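Local coordinates for DUF3201 domain-containing protein (Pyrococcus furiosus, PDB 1YB3) that is of unknown function and belongs to the DUF3201 family, folding around an antiparallel beta-sheet flanked by helices, at residues A[108-121]-A[136-150]. Sequence-based numbering, arbitrary orientation.
Sequences KLFIYGAENFLEDF and RIVNSDEEMINFEVD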
loop_
_atom_site.group_PDB
_atom_site.type_symbol
_atom_site.label_atom_id
_atom_site.label_comp_id
_atom_site.label_asym_id
_atom_site.label_seq_id
_atom_site.Cartn_x
_atom_site.Cartn_y
_atom_site.Cartn_z
ATOM N N LYS A 108 -9.784 0.977 -2.095
ATOM C CA LYS A 108 -9.286 1.533 -0.819
ATOM C C LYS A 108 -7.875 2.054 -1.007
ATOM O O LYS A 108 -6.908 1.456 -0.507
ATOM C CB LYS A 108 -9.350 0.474 0.301
ATOM C CG LYS A 108 -10.767 -0.051 0.556
ATOM C CD LYS A 108 -10.809 -0.994 1.746
ATOM C CE LYS A 108 -12.125 -1.759 1.771
ATOM N NZ LYS A 108 -12.163 -2.744 2.891
ATOM N N LEU A 109 -7.779 3.153 -1.750
ATOM C CA LEU A 109 -6.517 3.770 -2.140
ATOM C C LEU A 109 -6.178 4.988 -1.305
ATOM O O LEU A 109 -7.038 5.831 -1.025
ATOM C CB LEU A 109 -6.606 4.200 -3.615
ATOM C CG LEU A 109 -5.455 5.000 -4.218
ATOM C CD1 LEU A 109 -4.234 4.104 -4.386
ATOM C CD2 LEU A 109 -5.894 5.578 -5.559
ATOM N N PHE A 110 -4.907 5.081 -0.950
ATOM C CA PHE A 110 -4.325 6.274 -0.332
ATOM C C PHE A 110 -3.108 6.691 -1.150
ATOM O O PHE A 110 -2.318 5.850 -1.588
ATOM C CB PHE A 110 -3.862 5.981 1.111
ATOM C CG PHE A 110 -4.969 5.542 2.047
ATOM C CD1 PHE A 110 -5.566 6.458 2.907
ATOM C CD2 PHE A 110 -5.405 4.219 2.073
ATOM C CE1 PHE A 110 -6.596 6.047 3.796
ATOM C CE2 PHE A 110 -6.416 3.795 2.939
ATOM C CZ PHE A 110 -7.022 4.724 3.805
ATOM N N ILE A 111 -2.929 7.999 -1.330
ATOM C CA ILE A 111 -1.720 8.504 -1.972
ATOM C C ILE A 111 -1.137 9.544 -1.024
ATOM O O ILE A 111 -1.845 10.477 -0.638
ATOM C CB ILE A 111 -2.023 9.184 -3.318
ATOM C CG1 ILE A 111 -2.829 8.243 -4.230
ATOM C CG2 ILE A 111 -0.735 9.644 -4.006
ATOM C CD1 ILE A 111 -3.357 8.932 -5.515
ATOM N N TYR A 112 0.117 9.351 -0.654
ATOM C CA TYR A 112 0.732 10.153 0.419
ATOM C C TYR A 112 2.223 10.304 0.232
ATOM O O TYR A 112 2.834 9.526 -0.476
ATOM C CB TYR A 112 0.399 9.559 1.802
ATOM C CG TYR A 112 0.735 8.091 2.028
ATOM C CD1 TYR A 112 2.028 7.684 2.373
ATOM C CD2 TYR A 112 -0.263 7.109 1.920
ATOM C CE1 TYR A 112 2.329 6.311 2.603
ATOM C CE2 TYR A 112 0.018 5.752 2.149
ATOM C CZ TYR A 112 1.315 5.359 2.483
ATOM O OH TYR A 112 1.602 4.020 2.715
ATOM N N GLY A 113 2.811 11.331 0.857
ATOM C CA GLY A 113 4.262 11.525 0.826
ATOM C C GLY A 113 4.991 10.678 1.853
ATOM O O GLY A 113 4.632 9.522 2.083
ATOM N N ALA A 114 6.014 11.261 2.487
ATOM C CA ALA A 114 6.855 10.527 3.444
ATOM C C ALA A 114 6.086 9.923 4.623
ATOM O O ALA A 114 6.388 8.813 5.046
ATOM C CB ALA A 114 7.994 11.406 3.954
ATOM N N GLU A 115 5.097 10.654 5.138
ATOM C CA GLU A 115 4.262 10.170 6.246
ATOM C C GLU A 115 2.786 10.066 5.869
ATOM O O GLU A 115 2.176 11.062 5.477
ATOM C CB GLU A 115 4.396 11.099 7.467
ATOM C CG GLU A 115 5.834 11.437 7.867
ATOM C CD GLU A 115 6.639 10.233 8.317
ATOM O OE1 GLU A 115 6.038 9.217 8.732
ATOM O OE2 GLU A 115 7.886 10.311 8.261
ATOM N N ASN A 116 2.190 8.873 6.006
ATOM C CA ASN A 116 0.774 8.737 5.665
ATOM C C ASN A 116 -0.163 9.587 6.511
ATOM O O ASN A 116 -1.154 10.083 6.018
ATOM C CB ASN A 116 0.306 7.264 5.639
ATOM C CG ASN A 116 0.513 6.543 6.963
ATOM O OD1 ASN A 116 1.075 7.097 7.926
ATOM N ND2 ASN A 116 0.065 5.281 7.019
ATOM N N PHE A 117 0.163 9.762 7.787
ATOM C CA PHE A 117 -0.728 10.502 8.676
ATOM C C PHE A 117 -0.661 12.022 8.429
ATOM O O PHE A 117 -1.585 12.759 8.799
ATOM C CB PHE A 117 -0.423 10.167 10.140
ATOM C CG PHE A 117 0.876 10.727 10.631
ATOM C CD1 PHE A 117 0.916 11.983 11.256
ATOM C CD2 PHE A 117 2.062 10.025 10.471
ATOM C CE1 PHE A 117 2.110 12.511 11.706
ATOM C CE2 PHE A 117 3.271 10.547 10.919
ATOM C CZ PHE A 117 3.288 11.803 11.542
ATOM N N LEU A 118 0.424 12.472 7.801
ATOM C CA LEU A 118 0.687 13.902 7.634
ATOM C C LEU A 118 0.510 14.404 6.204
ATOM O O LEU A 118 -0.147 15.403 5.987
ATOM C CB LEU A 118 2.092 14.251 8.127
ATOM C CG LEU A 118 2.421 15.747 8.292
ATOM C CD1 LEU A 118 1.518 16.386 9.358
ATOM C CD2 LEU A 118 3.893 15.934 8.629
ATOM N N GLU A 119 1.106 13.714 5.232
ATOM C CA GLU A 119 1.129 14.213 3.872
ATOM C C GLU A 119 0.202 13.423 2.970
ATOM O O GLU A 119 0.668 12.709 2.078
ATOM C CB GLU A 119 2.556 14.175 3.306
ATOM C CG GLU A 119 3.530 15.191 3.899
ATOM C CD GLU A 119 4.616 14.580 4.759
ATOM O OE1 GLU A 119 4.987 13.404 4.559
ATOM O OE2 GLU A 119 5.142 15.297 5.629
ATOM N N ASP A 120 -1.102 13.551 3.197
ATOM C CA ASP A 120 -2.088 12.840 2.387
ATOM C C ASP A 120 -2.549 13.626 1.158
ATOM O O ASP A 120 -3.193 14.675 1.269
ATOM C CB ASP A 120 -3.258 12.344 3.233
ATOM C CG ASP A 120 -4.106 11.332 2.499
ATOM O OD1 ASP A 120 -3.649 10.168 2.310
ATOM O OD2 ASP A 120 -5.230 11.710 2.108
ATOM N N PHE A 121 -2.236 13.093 -0.017
ATOM C CA PHE A 121 -2.671 13.686 -1.278
ATOM C C PHE A 121 -4.073 13.226 -1.691
ATOM O O PHE A 121 -4.851 14.009 -2.258
ATOM C CB PHE A 121 -1.665 13.376 -2.392
ATOM C CG PHE A 121 -0.298 13.937 -2.151
ATOM C CD1 PHE A 121 -0.064 15.317 -2.237
ATOM C CD2 PHE A 121 0.770 13.091 -1.840
ATOM C CE1 PHE A 121 1.216 15.831 -2.013
ATOM C CE2 PHE A 121 2.051 13.603 -1.613
ATOM C CZ PHE A 121 2.273 14.973 -1.714
ATOM N N ARG A 136 -1.775 19.150 -5.766
ATOM C CA ARG A 136 -1.219 19.045 -4.407
ATOM C C ARG A 136 0.192 18.455 -4.423
ATOM O O ARG A 136 1.056 18.901 -3.678
ATOM C CB ARG A 136 -2.130 18.220 -3.490
ATOM C CG ARG A 136 -3.474 18.873 -3.159
ATOM C CD ARG A 136 -4.340 17.945 -2.301
ATOM N NE ARG A 136 -3.921 17.943 -0.895
ATOM C CZ ARG A 136 -4.520 17.253 0.077
ATOM N NH1 ARG A 136 -5.573 16.486 -0.187
ATOM N NH2 ARG A 136 -4.060 17.324 1.324
ATOM N N ILE A 137 0.418 17.449 -5.271
ATOM C CA ILE A 137 1.743 16.848 -5.431
ATOM C C ILE A 137 2.766 17.850 -6.015
ATOM O O ILE A 137 3.881 17.998 -5.489
ATOM C CB ILE A 137 1.674 15.554 -6.310
ATOM C CG1 ILE A 137 0.868 14.463 -5.581
ATOM C CG2 ILE A 137 3.082 15.065 -6.659
ATOM C CD1 ILE A 137 0.411 13.280 -6.480
ATOM N N VAL A 138 2.377 18.516 -7.105
ATOM C CA VAL A 138 3.218 19.533 -7.769
ATOM C C VAL A 138 3.636 20.644 -6.796
ATOM O O VAL A 138 4.800 21.040 -6.767
ATOM C CB VAL A 138 2.522 20.119 -9.038
ATOM C CG1 VAL A 138 3.218 21.396 -9.529
ATOM C CG2 VAL A 138 2.471 19.073 -10.159
ATOM N N ASN A 139 2.683 21.099 -5.981
ATOM C CA ASN A 139 2.899 22.191 -5.014
ATOM C C ASN A 139 3.492 21.760 -3.664
ATOM O O ASN A 139 3.641 22.585 -2.750
ATOM C CB ASN A 139 1.581 22.950 -4.792
ATOM C CG ASN A 139 1.019 23.537 -6.081
ATOM O OD1 ASN A 139 1.723 23.644 -7.085
ATOM N ND2 ASN A 139 -0.252 23.909 -6.059
ATOM N N SER A 140 3.841 20.481 -3.539
ATOM C CA SER A 140 4.342 19.932 -2.275
ATOM C C SER A 140 5.867 19.960 -2.181
ATOM O O SER A 140 6.552 20.317 -3.143
ATOM C CB SER A 140 3.855 18.490 -2.104
ATOM O OG SER A 140 4.607 17.619 -2.940
ATOM N N ASP A 141 6.379 19.573 -1.014
ATOM C CA ASP A 141 7.816 19.433 -0.774
ATOM C C ASP A 141 8.233 17.947 -0.747
ATOM O O ASP A 141 9.275 17.595 -0.187
ATOM C CB ASP A 141 8.180 20.096 0.568
ATOM C CG ASP A 141 7.472 19.444 1.750
ATOM O OD1 ASP A 141 6.263 19.135 1.619
ATOM O OD2 ASP A 141 8.121 19.236 2.809
ATOM N N GLU A 142 7.419 17.082 -1.354
ATOM C CA GLU A 142 7.635 15.633 -1.250
ATOM C C GLU A 142 8.235 15.057 -2.542
ATOM O O GLU A 142 7.695 15.269 -3.629
ATOM C CB GLU A 142 6.326 14.920 -0.873
ATOM C CG GLU A 142 5.722 15.320 0.501
ATOM C CD GLU A 142 6.532 14.847 1.699
ATOM O OE1 GLU A 142 7.033 13.706 1.691
ATOM O OE2 GLU A 142 6.664 15.618 2.673
ATOM N N GLU A 143 9.361 14.355 -2.415
ATOM C CA GLU A 143 10.048 13.765 -3.568
ATOM C C GLU A 143 9.507 12.374 -3.944
ATOM O O GLU A 143 9.366 12.068 -5.127
ATOM C CB GLU A 143 11.561 13.711 -3.322
ATOM C CG GLU A 143 12.380 12.849 -4.302
ATOM C CD GLU A 143 12.241 13.259 -5.771
ATOM O OE1 GLU A 143 11.746 14.378 -6.068
ATOM O OE2 GLU A 143 12.640 12.447 -6.634
HETATM N N MSE A 144 9.224 11.549 -2.940
HETATM C CA MSE A 144 8.708 10.182 -3.171
HETATM C C MSE A 144 7.211 10.163 -2.880
HETATM O O MSE A 144 6.775 10.622 -1.813
HETATM C CB MSE A 144 9.436 9.173 -2.268
HETATM C CG MSE A 144 10.951 9.109 -2.477
HETATM SE SE MSE A 144 11.410 8.510 -4.284
HETATM C CE MSE A 144 10.420 6.858 -4.271
ATOM N N ILE A 145 6.420 9.652 -3.825
ATOM C CA ILE A 145 4.971 9.587 -3.657
ATOM C C ILE A 145 4.569 8.122 -3.551
ATOM O O ILE A 145 4.930 7.323 -4.416
ATOM C CB ILE A 145 4.203 10.235 -4.849
ATOM C CG1 ILE A 145 4.756 11.643 -5.201
ATOM C CG2 ILE A 145 2.676 10.225 -4.619
ATOM C CD1 ILE A 145 4.828 12.652 -4.013
ATOM N N ASN A 146 3.830 7.793 -2.492
ATOM C CA ASN A 146 3.393 6.430 -2.211
ATOM C C ASN A 146 1.949 6.218 -2.608
ATOM O O ASN A 146 1.083 7.084 -2.371
ATOM C CB ASN A 146 3.524 6.118 -0.722
ATOM C CG ASN A 146 4.948 6.113 -0.254
ATOM O OD1 ASN A 146 5.628 5.104 -0.327
ATOM N ND2 ASN A 146 5.408 7.252 0.260
ATOM N N PHE A 147 1.672 5.041 -3.196
ATOM C CA PHE A 147 0.335 4.641 -3.611
ATOM C C PHE A 147 0.050 3.346 -2.877
ATOM O O PHE A 147 0.705 2.344 -3.142
ATOM C CB PHE A 147 0.319 4.387 -5.126
ATOM C CG PHE A 147 0.640 5.618 -5.927
ATOM C CD1 PHE A 147 -0.384 6.400 -6.471
ATOM C CD2 PHE A 147 1.980 6.040 -6.062
ATOM C CE1 PHE A 147 -0.084 7.587 -7.177
ATOM C CE2 PHE A 147 2.295 7.212 -6.748
ATOM C CZ PHE A 147 1.255 7.991 -7.310
ATOM N N GLU A 148 -0.870 3.397 -1.913
ATOM C CA GLU A 148 -1.206 2.247 -1.063
ATOM C C GLU A 148 -2.630 1.765 -1.346
ATOM O O GLU A 148 -3.565 2.563 -1.397
ATOM C CB GLU A 148 -1.071 2.587 0.451
ATOM C CG GLU A 148 -1.630 1.483 1.340
ATOM C CD GLU A 148 -1.456 1.732 2.850
ATOM O OE1 GLU A 148 -0.540 2.502 3.220
ATOM O OE2 GLU A 148 -2.216 1.148 3.652
ATOM N N VAL A 149 -2.783 0.455 -1.546
ATOM C CA VAL A 149 -4.099 -0.147 -1.707
ATOM C C VAL A 149 -4.328 -1.122 -0.541
ATOM O O VAL A 149 -3.464 -1.970 -0.271
ATOM C CB VAL A 149 -4.196 -0.869 -3.076
ATOM C CG1 VAL A 149 -5.555 -1.523 -3.235
ATOM C CG2 VAL A 149 -3.869 0.145 -4.244
ATOM N N ASP A 150 -5.471 -0.975 0.138
ATOM C CA ASP A 150 -5.851 -1.825 1.286
ATOM C C ASP A 150 -6.943 -2.824 0.877
ATOM O O ASP A 150 -7.841 -2.481 0.088
ATOM C CB ASP A 150 -6.357 -0.976 2.457
ATOM C CG ASP A 150 -5.270 -0.084 3.062
ATOM O OD1 ASP A 150 -4.092 -0.244 2.689
ATOM O OD2 ASP A 150 -5.612 0.770 3.915
HETATM O O HOH W 1 -9.280 -1.892 -2.159
HETATM O O HOH W 2 -1.692 4.024 5.098
#
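Strands 108-112 and 144-150 run antiparallel, their axes 4.7 Å apart at closest approach, with Phe110-Glu148 and Tyr112-Asn146 as hydrogen-bonded pairs alternating with the non-hydrogen-bonded pairs Leu109-Val149 and Ile111-Phe147. On one sheet face, Tyr112 CG sits between its backbone N and carbonyl carbon (chi1 54°), which lays the ring along the neighbouring strand. Asn146 CB covers one side of this ring, 3.9 Å from its centroid, and Asn116 CB the other. Tyr112 OH donates to Glu148 OE1 (2.7 Å), nearly along the C-O axis, and a water bridges that same oxygen to Asn116 ND2. A phenylalanine here would probably leave Glu148 OE1 without its phenolic partner, with only the bridging water still donating to it among the groups described. Next to it, Glu148 OE2 and Asp150 OD1 are 2.5 Å apart, close enough that one carboxylate probably carries a proton. On the opposite face, Ile111 CG2 lies over the Phe147 ring and meets Ile145 CG2 at 3.5 Å, beside helix 96-105. Where the strands end, Glu142 OE1 accepts from Ala114 N (2.8 Å) above its carboxylate plane, while the Glu142 carboxylate stacks on that of Glu119, planes 17° apart. Ile137 CG1 presses on the Phe121 ring, 3.6 Å from its centroid, joining helix 130-138 to the sheet margin. Within each acid pair, Glu148-Asp150 on the Tyr112 face and Glu119-Glu142 beyond the strands, like charges probably shift each other's ionisation.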